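Local coordinates for ABC transporter, substrate-binding protein (Clostridium perfringens, PDB 4EDP) that probably binds a solute outside the cell membrane and hands it to a membrane ABC importer, as extracellular solute-binding proteins generally do, at residues Lys59-Glu64 with Lys276-Glu281; Ile87-Leu92 with Tyr280-Tyr285; Glu51-Pro56 with Lys297-Ser302; Tyr132-Thr137 with Tyr285-Glu290. One frame throughout, in Å; residues are numbered along the deposited sequence.

Interaction 1 of 4, residues Lys59-Glu64 with Lys276-Glu281; sequences KEHGVE and KDLAYE
The carboxylate oxygen OE1 of Glu-281 meets the imidazole of His-61 both directly and through a shared water. The water donates to Glu-281 OE1 at 2.7 Å, and it lies 2.8 Å from His-61 ND1, in a hydrogen bond that closes the bridge. The direct approach is different in kind: Glu-281 OE1 is 3.2 Å from CE1 of the His-61 ring and 3.3 Å from its ND1, but the angle at ND1 is too poor for a hydrogen bond. Ring and carboxylate planes are 34° apart, and OE1 meets the imidazole obliquely. A negative oxygen beside the ring would tend to favour its protonated form, and a polar pair of this sort suits a surface contact where solvent can reach both partners.

Beside this bridge lies an apolar pair. Val-63 and Leu-278 reach toward each other tip to tip, with CG1 of Val-63 4.1 Å from CD2 of Leu-278. The leucine sends CG away from its own backbone N (chi1 -171°), which carries the methyls out to the valine, while its CD1 comes within 4.3 Å of CB of His-61. Gly-62 breaks the helix with positive phi, a backbone shape that a residue without a side chain adopts easily, and the chain then brings Val-63 round to face Leu-278. Glu-64 next joins Leu-37 by backbone hydrogen bonds. The arrangement belongs to the helix-to-strand turn of a beta-alpha-beta unit, made of strand 37-41, helix 46-61 and strand 65-69, with helix 276-286 laid against its outer end.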
# COMPACT_ATOMS: atom_id res chain seq x y z
N LYS A 59 -15.44 -20.27 13.64
CA LYS A 59 -16.64 -21.08 13.79
C LYS A 59 -16.74 -22.17 12.73
O LYS A 59 -17.18 -23.29 13.01
CB LYS A 59 -17.90 -20.21 13.73
CG LYS A 59 -18.06 -19.25 14.92
CD LYS A 59 -19.40 -18.52 14.86
CE LYS A 59 -19.62 -17.62 16.09
NZ LYS A 59 -18.59 -16.54 16.21
N GLU A 60 -16.36 -21.83 11.51
CA GLU A 60 -16.40 -22.79 10.42
C GLU A 60 -15.44 -23.96 10.61
O GLU A 60 -15.78 -25.11 10.29
CB GLU A 60 -16.11 -22.08 9.09
CG GLU A 60 -15.93 -23.00 7.88
CD GLU A 60 -17.14 -23.87 7.58
OE1 GLU A 60 -18.23 -23.63 8.16
OE2 GLU A 60 -17.01 -24.80 6.76
N HIS A 61 -14.25 -23.67 11.14
CA HIS A 61 -13.21 -24.69 11.32
C HIS A 61 -13.10 -25.24 12.73
O HIS A 61 -12.28 -26.11 12.99
CB HIS A 61 -11.85 -24.14 10.88
CG HIS A 61 -11.74 -23.92 9.41
ND1 HIS A 61 -11.32 -24.90 8.54
CD2 HIS A 61 -12.01 -22.83 8.65
CE1 HIS A 61 -11.33 -24.43 7.31
NE2 HIS A 61 -11.75 -23.18 7.35
N GLY A 62 -13.95 -24.74 13.64
CA GLY A 62 -13.93 -25.20 15.02
C GLY A 62 -12.59 -24.96 15.69
O GLY A 62 -12.02 -25.89 16.27
N VAL A 63 -12.09 -23.73 15.59
CA VAL A 63 -10.81 -23.35 16.20
C VAL A 63 -10.92 -21.98 16.87
O VAL A 63 -11.90 -21.26 16.67
CB VAL A 63 -9.65 -23.29 15.17
CG1 VAL A 63 -9.52 -24.61 14.45
CG2 VAL A 63 -9.88 -22.17 14.16
N GLU A 64 -9.90 -21.64 17.66
CA GLU A 64 -9.84 -20.35 18.32
C GLU A 64 -8.79 -19.46 17.65
O GLU A 64 -7.69 -19.93 17.34
CB GLU A 64 -9.48 -20.51 19.80
CG GLU A 64 -9.41 -19.18 20.54
CD GLU A 64 -9.09 -19.31 22.03
OE1 GLU A 64 -9.23 -20.42 22.59
OE2 GLU A 64 -8.72 -18.28 22.64
N LYS A 276 0.47 -25.09 10.08
CA LYS A 276 0.51 -24.62 8.68
C LYS A 276 -0.69 -25.00 7.81
O LYS A 276 -1.12 -24.21 6.97
CB LYS A 276 1.83 -25.00 8.03
CG LYS A 276 3.00 -24.28 8.71
CD LYS A 276 4.33 -24.61 8.05
CE LYS A 276 5.46 -23.86 8.71
NZ LYS A 276 6.76 -24.23 8.08
N ASP A 277 -1.24 -26.20 7.98
CA ASP A 277 -2.40 -26.56 7.17
C ASP A 277 -3.54 -25.57 7.39
O ASP A 277 -4.16 -25.11 6.42
CB ASP A 277 -2.87 -27.98 7.47
CG ASP A 277 -1.91 -29.02 6.96
OD1 ASP A 277 -1.13 -28.69 6.04
OD2 ASP A 277 -1.96 -30.16 7.45
N LEU A 278 -3.79 -25.23 8.65
CA LEU A 278 -4.84 -24.27 9.00
C LEU A 278 -4.47 -22.87 8.47
O LEU A 278 -5.34 -22.10 8.05
CB LEU A 278 -5.01 -24.22 10.53
CG LEU A 278 -6.19 -23.44 11.09
CD1 LEU A 278 -7.51 -24.11 10.69
CD2 LEU A 278 -6.11 -23.33 12.61
N ALA A 279 -3.18 -22.55 8.53
CA ALA A 279 -2.67 -21.26 8.02
C ALA A 279 -2.98 -21.13 6.53
O ALA A 279 -3.44 -20.07 6.07
CB ALA A 279 -1.18 -21.14 8.27
N TYR A 280 -2.71 -22.19 5.76
CA TYR A 280 -3.02 -22.18 4.33
C TYR A 280 -4.52 -22.00 4.09
O TYR A 280 -4.93 -21.24 3.22
CB TYR A 280 -2.55 -23.46 3.64
CG TYR A 280 -1.11 -23.44 3.22
CD1 TYR A 280 -0.72 -22.78 2.07
CD2 TYR A 280 -0.14 -24.11 3.95
CE1 TYR A 280 0.60 -22.77 1.67
CE2 TYR A 280 1.20 -24.11 3.55
CZ TYR A 280 1.55 -23.43 2.41
OH TYR A 280 2.87 -23.40 1.98
N GLU A 281 -5.35 -22.72 4.85
CA GLU A 281 -6.80 -22.59 4.73
C GLU A 281 -7.23 -21.16 4.97
O GLU A 281 -8.10 -20.62 4.28
CB GLU A 281 -7.54 -23.56 5.69
CG GLU A 281 -7.42 -25.02 5.28
CD GLU A 281 -8.01 -25.98 6.30
OE1 GLU A 281 -8.29 -25.57 7.44
OE2 GLU A 281 -8.18 -27.16 5.96
O HOH W 1 -9.75 -27.06 9.21

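Interaction 2 of 4, residues Ile87-Leu92 with Tyr280-Tyr285; sequences IDITYL and YEFINY. With ACT (acetate ion), chain E.
The Phe-282 ring receives the hydroxyl of Tyr-91 at its edge, close to the ring plane: OH of Tyr-91 is 3.2 Å from CE2 and 3.4 Å from CZ of Phe-282. The two side chains cross at about a right angle. At the edge of the Tyr-91 ring, again near its plane, sits an acetate ion, and Tyr-91 OH donates to the acetate O at 2.6 Å. Ile-89 approaches the phenyl ring obliquely, its CD1 lying only 3.3 Å from CD2 of Phe-282, a tight fit for two apolar carbons. This reach depends on chi1 of 64°, which sets CG1 of Ile-89 between its backbone N and carbonyl carbon and turns the long branch to the helix.

Strand 89-93 lies between strands 37-41 and 262-269 in the sheet of an alpha/beta lobe, and helix 276-286 packs across it. A beta-branched isoleucine suits the strand, while a flat phenylalanine packs closely where helix meets sheet. Phe-282 also meets Phe-57 edge-to-face and touches Val-53, both on helix 46-61, so its ring lies between the sheet and that helix. Tyr-91 is different in that its hydroxyl needs a polar partner within this buried layer. The acetate, probably from the crystallisation liquor, supplies one, and Tyr-136 meets the tyrosine ring edge-to-face.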
# COMPACT_ATOMS: atom_id res chain seq x y z
N ILE A 87 3.61 -17.18 16.57
CA ILE A 87 2.76 -16.64 15.52
C ILE A 87 2.66 -17.64 14.35
O ILE A 87 3.66 -18.24 13.95
CB ILE A 87 3.31 -15.28 15.04
CG1 ILE A 87 3.25 -14.26 16.19
CG2 ILE A 87 2.52 -14.75 13.84
CD1 ILE A 87 3.81 -12.91 15.83
N ASP A 88 1.44 -17.82 13.82
CA ASP A 88 1.17 -18.71 12.69
C ASP A 88 1.11 -17.93 11.36
O ASP A 88 1.70 -18.31 10.35
CB ASP A 88 -0.14 -19.45 12.92
CG ASP A 88 -0.06 -20.42 14.10
OD1 ASP A 88 0.85 -21.29 14.08
OD2 ASP A 88 -0.93 -20.36 15.00
N ILE A 89 0.37 -16.84 11.37
CA ILE A 89 0.30 -16.02 10.16
C ILE A 89 0.50 -14.56 10.50
O ILE A 89 0.10 -14.10 11.57
CB ILE A 89 -0.97 -16.20 9.35
CG1 ILE A 89 -2.19 -15.75 10.11
CG2 ILE A 89 -1.12 -17.65 8.86
CD1 ILE A 89 -3.33 -15.51 9.19
N THR A 90 1.09 -13.84 9.56
CA THR A 90 1.45 -12.46 9.75
C THR A 90 0.97 -11.52 8.65
O THR A 90 1.25 -11.74 7.46
CB THR A 90 2.99 -12.35 9.81
OG1 THR A 90 3.48 -13.15 10.91
CG2 THR A 90 3.45 -10.91 9.97
N TYR A 91 0.23 -10.51 9.07
CA TYR A 91 -0.27 -9.45 8.17
C TYR A 91 0.72 -8.27 8.23
O TYR A 91 1.02 -7.76 9.31
CB TYR A 91 -1.63 -8.92 8.63
CG TYR A 91 -2.89 -9.70 8.31
CD1 TYR A 91 -3.25 -10.83 9.02
CD2 TYR A 91 -3.78 -9.24 7.34
CE1 TYR A 91 -4.44 -11.51 8.74
CE2 TYR A 91 -4.95 -9.90 7.06
CZ TYR A 91 -5.28 -11.04 7.76
OH TYR A 91 -6.46 -11.69 7.49
N LEU A 92 1.23 -7.83 7.08
CA LEU A 92 2.14 -6.69 7.00
C LEU A 92 1.99 -5.96 5.68
O LEU A 92 1.51 -6.52 4.68
CB LEU A 92 3.62 -7.12 7.08
CG LEU A 92 4.18 -7.74 8.38
CD1 LEU A 92 5.53 -8.45 8.13
CD2 LEU A 92 4.29 -6.66 9.44
N TYR A 280 -2.71 -22.19 5.76
CA TYR A 280 -3.02 -22.18 4.33
C TYR A 280 -4.52 -22.00 4.09
O TYR A 280 -4.93 -21.24 3.22
CB TYR A 280 -2.55 -23.46 3.64
CG TYR A 280 -1.11 -23.44 3.22
CD1 TYR A 280 -0.72 -22.78 2.07
CD2 TYR A 280 -0.14 -24.11 3.95
CE1 TYR A 280 0.60 -22.77 1.67
CE2 TYR A 280 1.20 -24.11 3.55
CZ TYR A 280 1.55 -23.43 2.41
OH TYR A 280 2.87 -23.40 1.98
N GLU A 281 -5.35 -22.72 4.85
CA GLU A 281 -6.80 -22.59 4.73
C GLU A 281 -7.23 -21.16 4.97
O GLU A 281 -8.10 -20.62 4.28
CB GLU A 281 -7.54 -23.56 5.69
CG GLU A 281 -7.42 -25.02 5.28
CD GLU A 281 -8.01 -25.98 6.30
OE1 GLU A 281 -8.29 -25.57 7.44
OE2 GLU A 281 -8.18 -27.16 5.96
N PHE A 282 -6.61 -20.51 5.96
CA PHE A 282 -6.97 -19.15 6.26
C PHE A 282 -6.61 -18.17 5.14
O PHE A 282 -7.41 -17.29 4.81
CB PHE A 282 -6.35 -18.67 7.57
CG PHE A 282 -6.77 -17.28 7.91
CD1 PHE A 282 -7.91 -17.05 8.65
CD2 PHE A 282 -6.08 -16.19 7.43
CE1 PHE A 282 -8.34 -15.77 8.92
CE2 PHE A 282 -6.49 -14.90 7.71
CZ PHE A 282 -7.62 -14.69 8.45
N ILE A 283 -5.42 -18.31 4.56
CA ILE A 283 -5.02 -17.41 3.47
C ILE A 283 -5.97 -17.58 2.30
O ILE A 283 -6.44 -16.60 1.69
CB ILE A 283 -3.54 -17.60 3.07
CG1 ILE A 283 -2.63 -17.22 4.24
CG2 ILE A 283 -3.19 -16.78 1.79
CD1 ILE A 283 -1.12 -17.37 3.98
N ASN A 284 -6.29 -18.83 1.98
CA ASN A 284 -7.22 -19.13 0.90
C ASN A 284 -8.59 -18.49 1.18
O ASN A 284 -9.24 -17.94 0.28
CB ASN A 284 -7.37 -20.64 0.70
CG ASN A 284 -8.13 -20.98 -0.56
OD1 ASN A 284 -7.77 -20.54 -1.65
ND2 ASN A 284 -9.17 -21.78 -0.42
N TYR A 285 -9.01 -18.53 2.44
CA TYR A 285 -10.25 -17.91 2.88
C TYR A 285 -10.20 -16.38 2.72
O TYR A 285 -11.15 -15.77 2.20
CB TYR A 285 -10.50 -18.32 4.33
CG TYR A 285 -11.49 -17.50 5.13
CD1 TYR A 285 -12.86 -17.75 5.08
CD2 TYR A 285 -11.03 -16.53 6.02
CE1 TYR A 285 -13.77 -17.00 5.86
CE2 TYR A 285 -11.92 -15.79 6.79
CZ TYR A 285 -13.28 -16.03 6.71
OH TYR A 285 -14.14 -15.29 7.49
C ACT E . -8.45 -9.24 5.85
O ACT E . -8.13 -10.46 5.86
OXT ACT E . -8.99 -8.81 4.80
CH3 ACT E . -8.22 -8.34 7.03

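Interaction 3 of 4, residues Glu51-Pro56 with Lys297-Ser302; sequences ETVFEP and KALNES
Thr-52 and Ala-298 make the close part of this contact, where the two segments come nearest, CA of Thr-52 being 7.4 Å from CA of Ala-298. Here OG1 of Thr-52 rests 3.7 Å from CB of Ala-298. An alanine suits such a short approach, since a methyl is all that the second helix adds at this point. The hydroxyl is not left to that methyl alone: chi1 of -58° puts OG1 beside its own backbone N, and it hydrogen-bonds Val-48 O one turn earlier, which lets a threonine sit buried inside a helix. The alanine of this close pair is nevertheless at the solvent side of the contact.

The second pair is looser but lies deeper, with Val-53 buried and Leu-299 only partly exposed. CG2 of Val-53 and CD1 of Leu-299 are 4.4 Å apart, a grazing touch between branched apolar groups. Leu-299 also packs on Val-48 and Leu-49, two further residues of helix 46-61.

The backbone of residues 51-56 is itself irregular. It widens into a pi-type turn at 51-54 and kinks where Pro-56, lacking an N-H, makes no bond to the preceding turn. Thr-52 O receives a weak hydrogen bond from Lys-294 NZ, while Val-53 O accepts from Tyr-285 OH. Asn-300 is the first residue to leave helical geometry, with positive phi, a conformation asparagine tolerates well. Such a sparing contact, a small residue at the nearest approach and branched residues beside it, is helix-on-helix packing between helices 46-61 and 289-299 in one lobe of the solute-binding protein fold.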
# COMPACT_ATOMS: atom_id res chain seq x y z
N GLU A 51 -15.45 -9.61 13.83
CA GLU A 51 -16.80 -9.93 13.37
C GLU A 51 -16.85 -10.35 11.90
O GLU A 51 -17.51 -11.33 11.54
CB GLU A 51 -17.68 -8.70 13.58
CG GLU A 51 -19.10 -8.84 13.09
CD GLU A 51 -19.90 -7.55 13.26
OE1 GLU A 51 -19.35 -6.57 13.81
OE2 GLU A 51 -21.07 -7.53 12.84
N THR A 52 -16.13 -9.61 11.07
CA THR A 52 -16.13 -9.83 9.64
C THR A 52 -15.23 -10.94 9.12
O THR A 52 -15.63 -11.71 8.26
CB THR A 52 -15.69 -8.52 8.93
OG1 THR A 52 -16.59 -7.47 9.30
CG2 THR A 52 -15.68 -8.70 7.40
N VAL A 53 -14.02 -11.02 9.66
CA VAL A 53 -13.03 -11.97 9.18
C VAL A 53 -12.72 -13.20 10.04
O VAL A 53 -12.91 -14.34 9.61
CB VAL A 53 -11.68 -11.22 8.96
CG1 VAL A 53 -10.58 -12.19 8.53
CG2 VAL A 53 -11.88 -10.12 7.92
N PHE A 54 -12.28 -12.97 11.27
CA PHE A 54 -11.83 -14.06 12.11
C PHE A 54 -12.88 -14.98 12.70
O PHE A 54 -12.73 -16.19 12.67
CB PHE A 54 -10.92 -13.51 13.19
CG PHE A 54 -9.76 -12.74 12.63
CD1 PHE A 54 -8.83 -13.37 11.82
CD2 PHE A 54 -9.58 -11.40 12.92
CE1 PHE A 54 -7.76 -12.68 11.30
CE2 PHE A 54 -8.49 -10.71 12.41
CZ PHE A 54 -7.59 -11.35 11.58
N GLU A 55 -13.94 -14.41 13.26
CA GLU A 55 -14.97 -15.22 13.89
C GLU A 55 -15.63 -16.22 12.94
O GLU A 55 -15.83 -17.39 13.32
CB GLU A 55 -16.01 -14.34 14.57
CG GLU A 55 -15.58 -13.78 15.92
CD GLU A 55 -15.55 -14.84 17.02
OE1 GLU A 55 -15.59 -16.06 16.72
OE2 GLU A 55 -15.50 -14.45 18.22
N PRO A 56 -15.98 -15.78 11.72
CA PRO A 56 -16.61 -16.75 10.85
C PRO A 56 -15.69 -17.93 10.55
O PRO A 56 -16.15 -19.07 10.53
CB PRO A 56 -16.93 -15.93 9.60
CG PRO A 56 -17.10 -14.55 10.12
CD PRO A 56 -16.05 -14.42 11.17
N LYS A 297 -16.58 -3.77 1.93
CA LYS A 297 -17.73 -3.06 2.50
C LYS A 297 -17.56 -2.66 3.96
O LYS A 297 -17.90 -1.53 4.35
CB LYS A 297 -18.97 -3.94 2.38
CG LYS A 297 -19.32 -4.34 0.95
CD LYS A 297 -20.48 -5.32 0.92
CE LYS A 297 -20.68 -5.86 -0.49
NZ LYS A 297 -21.76 -6.86 -0.53
N ALA A 298 -17.06 -3.58 4.78
CA ALA A 298 -16.95 -3.31 6.22
C ALA A 298 -15.67 -2.62 6.67
O ALA A 298 -15.70 -1.85 7.63
CB ALA A 298 -17.13 -4.61 7.00
N LEU A 299 -14.56 -2.90 5.99
CA LEU A 299 -13.27 -2.35 6.39
C LEU A 299 -12.60 -1.46 5.35
O LEU A 299 -11.44 -1.06 5.53
CB LEU A 299 -12.32 -3.52 6.72
CG LEU A 299 -12.73 -4.47 7.85
CD1 LEU A 299 -11.79 -5.68 7.90
CD2 LEU A 299 -12.75 -3.70 9.17
N ASN A 300 -13.30 -1.12 4.28
CA ASN A 300 -12.75 -0.29 3.21
C ASN A 300 -11.44 -0.83 2.64
O ASN A 300 -10.53 -0.07 2.34
CB ASN A 300 -12.60 1.18 3.64
CG ASN A 300 -13.94 1.81 3.96
OD1 ASN A 300 -14.99 1.36 3.46
ND2 ASN A 300 -13.94 2.84 4.79
N GLU A 301 -11.36 -2.15 2.51
CA GLU A 301 -10.18 -2.79 1.92
C GLU A 301 -10.45 -3.01 0.44
O GLU A 301 -11.40 -3.70 0.07
CB GLU A 301 -9.85 -4.12 2.59
CG GLU A 301 -9.34 -3.97 4.01
CD GLU A 301 -9.02 -5.30 4.69
OE1 GLU A 301 -9.24 -6.37 4.10
OE2 GLU A 301 -8.56 -5.25 5.85
N SER A 302 -9.63 -2.40 -0.41
CA SER A 302 -9.76 -2.57 -1.84
C SER A 302 -9.45 -4.05 -2.15
O SER A 302 -8.47 -4.61 -1.65
CB SER A 302 -8.80 -1.68 -2.62
OG SER A 302 -9.10 -0.30 -2.47

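Interaction 4 of 4, residues Tyr132-Thr137 with Tyr285-Glu290; sequences YGPAYT and YALSKE. With ACT (acetate ion), chain H.
Leu-287 puts its two methyls on the backbone and ring of the facing chain. CD1 lies 3.9 Å from CG of Pro-134, the two side chains passing at a slant, and CD2 of Leu-287 is 3.5 Å from Ala-135 O. The same CD2 comes 4.0 Å from CA of Tyr-136, whose ring leads off elsewhere. Chi1 of -66° sets CG of Leu-287 beside its backbone N, opposite the carbonyl carbon, which turns the fork toward these residues. Ala-135 O is buried with no partner in the model and meets only a methyl group across the contact, a cost presumably repaid by the apolar packing around it.

Segment 132-137 enters strand 135-145, and the chain turns a corner at Tyr-136. In this fold long strands of this kind link the two lobes, and this one probably forms part of the hinge. Helix 276-286 meets it just as that helix gives way to helix 289-299.

The second shell holds the leucine's own turn. Tyr-285 O accepts both Ser-288 N, at 3.0 Å, and Ser-288 OG, at 2.6 Å, the hydroxyl lying in the carbonyl plane on a lone pair with a C=O...OG angle of 145°. Serine suits this N-cap place because its side chain also caps a backbone N just beyond Glu-290. Gln-292 NE2 bonds to Ala-286 O and to Tyr-136 O, joining both sides, and Asn-305 ND2 donates to Leu-287 O. Farther out, Tyr-132 OH donates at 2.6 Å to the O of an acetate, probably from the crystallisation liquor, which sits at the ring's edge near its plane and also bonds Lys-271 NZ.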
# COMPACT_ATOMS: atom_id res chain seq x y z
N TYR A 132 6.19 -15.80 -1.88
CA TYR A 132 5.87 -15.79 -0.46
C TYR A 132 4.40 -15.37 -0.28
O TYR A 132 3.55 -15.71 -1.11
CB TYR A 132 6.88 -14.95 0.31
CG TYR A 132 8.27 -15.56 0.26
CD1 TYR A 132 9.10 -15.37 -0.83
CD2 TYR A 132 8.73 -16.36 1.30
CE1 TYR A 132 10.35 -15.96 -0.90
CE2 TYR A 132 9.98 -16.96 1.24
CZ TYR A 132 10.79 -16.74 0.14
OH TYR A 132 12.04 -17.32 0.08
N GLY A 133 4.08 -14.67 0.80
CA GLY A 133 2.72 -14.30 1.08
C GLY A 133 2.04 -13.45 0.03
O GLY A 133 2.63 -12.52 -0.47
N PRO A 134 0.78 -13.77 -0.29
CA PRO A 134 0.10 -12.99 -1.32
C PRO A 134 -0.52 -11.70 -0.80
O PRO A 134 -0.82 -11.58 0.40
CB PRO A 134 -1.03 -13.92 -1.76
CG PRO A 134 -1.37 -14.69 -0.53
CD PRO A 134 -0.07 -14.84 0.24
N ALA A 135 -0.72 -10.74 -1.70
CA ALA A 135 -1.47 -9.53 -1.34
C ALA A 135 -2.91 -9.94 -1.10
O ALA A 135 -3.44 -10.73 -1.87
CB ALA A 135 -1.46 -8.52 -2.48
N TYR A 136 -3.55 -9.40 -0.07
CA TYR A 136 -4.97 -9.64 0.18
C TYR A 136 -5.77 -8.33 -0.05
O TYR A 136 -7.01 -8.34 -0.06
CB TYR A 136 -5.25 -10.18 1.61
CG TYR A 136 -4.93 -9.17 2.68
CD1 TYR A 136 -3.63 -9.02 3.15
CD2 TYR A 136 -5.91 -8.30 3.16
CE1 TYR A 136 -3.32 -8.06 4.09
CE2 TYR A 136 -5.61 -7.34 4.11
CZ TYR A 136 -4.32 -7.23 4.57
OH TYR A 136 -4.00 -6.26 5.50
N THR A 137 -5.07 -7.20 -0.16
CA THR A 137 -5.69 -5.92 -0.42
C THR A 137 -4.66 -5.04 -1.11
O THR A 137 -3.45 -5.35 -1.10
CB THR A 137 -6.21 -5.22 0.87
OG1 THR A 137 -7.05 -4.12 0.53
CG2 THR A 137 -5.02 -4.72 1.74
N TYR A 285 -9.01 -18.53 2.44
CA TYR A 285 -10.25 -17.91 2.88
C TYR A 285 -10.20 -16.38 2.72
O TYR A 285 -11.15 -15.77 2.20
CB TYR A 285 -10.50 -18.32 4.33
CG TYR A 285 -11.49 -17.50 5.13
CD1 TYR A 285 -12.86 -17.75 5.08
CD2 TYR A 285 -11.03 -16.53 6.02
CE1 TYR A 285 -13.77 -17.00 5.86
CE2 TYR A 285 -11.92 -15.79 6.79
CZ TYR A 285 -13.28 -16.03 6.71
OH TYR A 285 -14.14 -15.29 7.49
N ALA A 286 -9.08 -15.78 3.13
CA ALA A 286 -8.92 -14.32 3.04
C ALA A 286 -8.99 -13.79 1.59
O ALA A 286 -9.38 -12.64 1.35
CB ALA A 286 -7.61 -13.87 3.71
N LEU A 287 -8.63 -14.66 0.64
CA LEU A 287 -8.63 -14.34 -0.78
C LEU A 287 -9.95 -14.70 -1.47
O LEU A 287 -10.14 -14.36 -2.63
CB LEU A 287 -7.47 -15.07 -1.50
CG LEU A 287 -6.04 -14.67 -1.13
CD1 LEU A 287 -4.94 -15.53 -1.86
CD2 LEU A 287 -5.82 -13.20 -1.40
N SER A 288 -10.86 -15.36 -0.75
CA SER A 288 -12.13 -15.78 -1.33
C SER A 288 -13.00 -14.57 -1.72
O SER A 288 -12.93 -13.51 -1.11
CB SER A 288 -12.91 -16.70 -0.39
OG SER A 288 -13.37 -16.04 0.79
N LYS A 289 -13.84 -14.77 -2.73
CA LYS A 289 -14.72 -13.72 -3.21
C LYS A 289 -15.60 -13.16 -2.08
O LYS A 289 -15.72 -11.95 -1.94
CB LYS A 289 -15.56 -14.27 -4.36
CG LYS A 289 -16.65 -13.32 -4.89
CD LYS A 289 -17.45 -14.02 -6.02
CE LYS A 289 -18.65 -13.22 -6.48
NZ LYS A 289 -19.63 -13.03 -5.37
N GLU A 290 -16.16 -14.04 -1.26
CA GLU A 290 -17.03 -13.60 -0.17
C GLU A 290 -16.29 -12.73 0.86
O GLU A 290 -16.78 -11.68 1.23
CB GLU A 290 -17.71 -14.79 0.52
CG GLU A 290 -18.64 -14.35 1.67
CD GLU A 290 -19.36 -15.51 2.36
OE1 GLU A 290 -20.02 -15.25 3.39
OE2 GLU A 290 -19.28 -16.66 1.87
C ACT H . 13.94 -17.78 2.84
O ACT H . 12.97 -18.35 2.31
OXT ACT H . 14.42 -18.36 3.83
CH3 ACT H . 14.51 -16.48 2.32

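Following the chain from the N terminus, helix 46-61 supplies the first segment of interaction 3 and then that of interaction 1. Strand 89-93 follows with interaction 2, and strand 135-145 with interaction 4. The return partners come late: helix 276-286 serves interactions 1 and 2 in overlapping turns, then interaction 4 at its end, before helix 289-299 closes interaction 3 round 240 residues. Interactions 1, 2 and 4 are thus all nested inside that loop, while interaction 4 crosses interactions 1 and 2. Together they tie the early helix, the sheet and the late helices of one lobe, and a hydrogen bond between Thr-137 OG1 and Ser-302 O joins interactions 3 and 4.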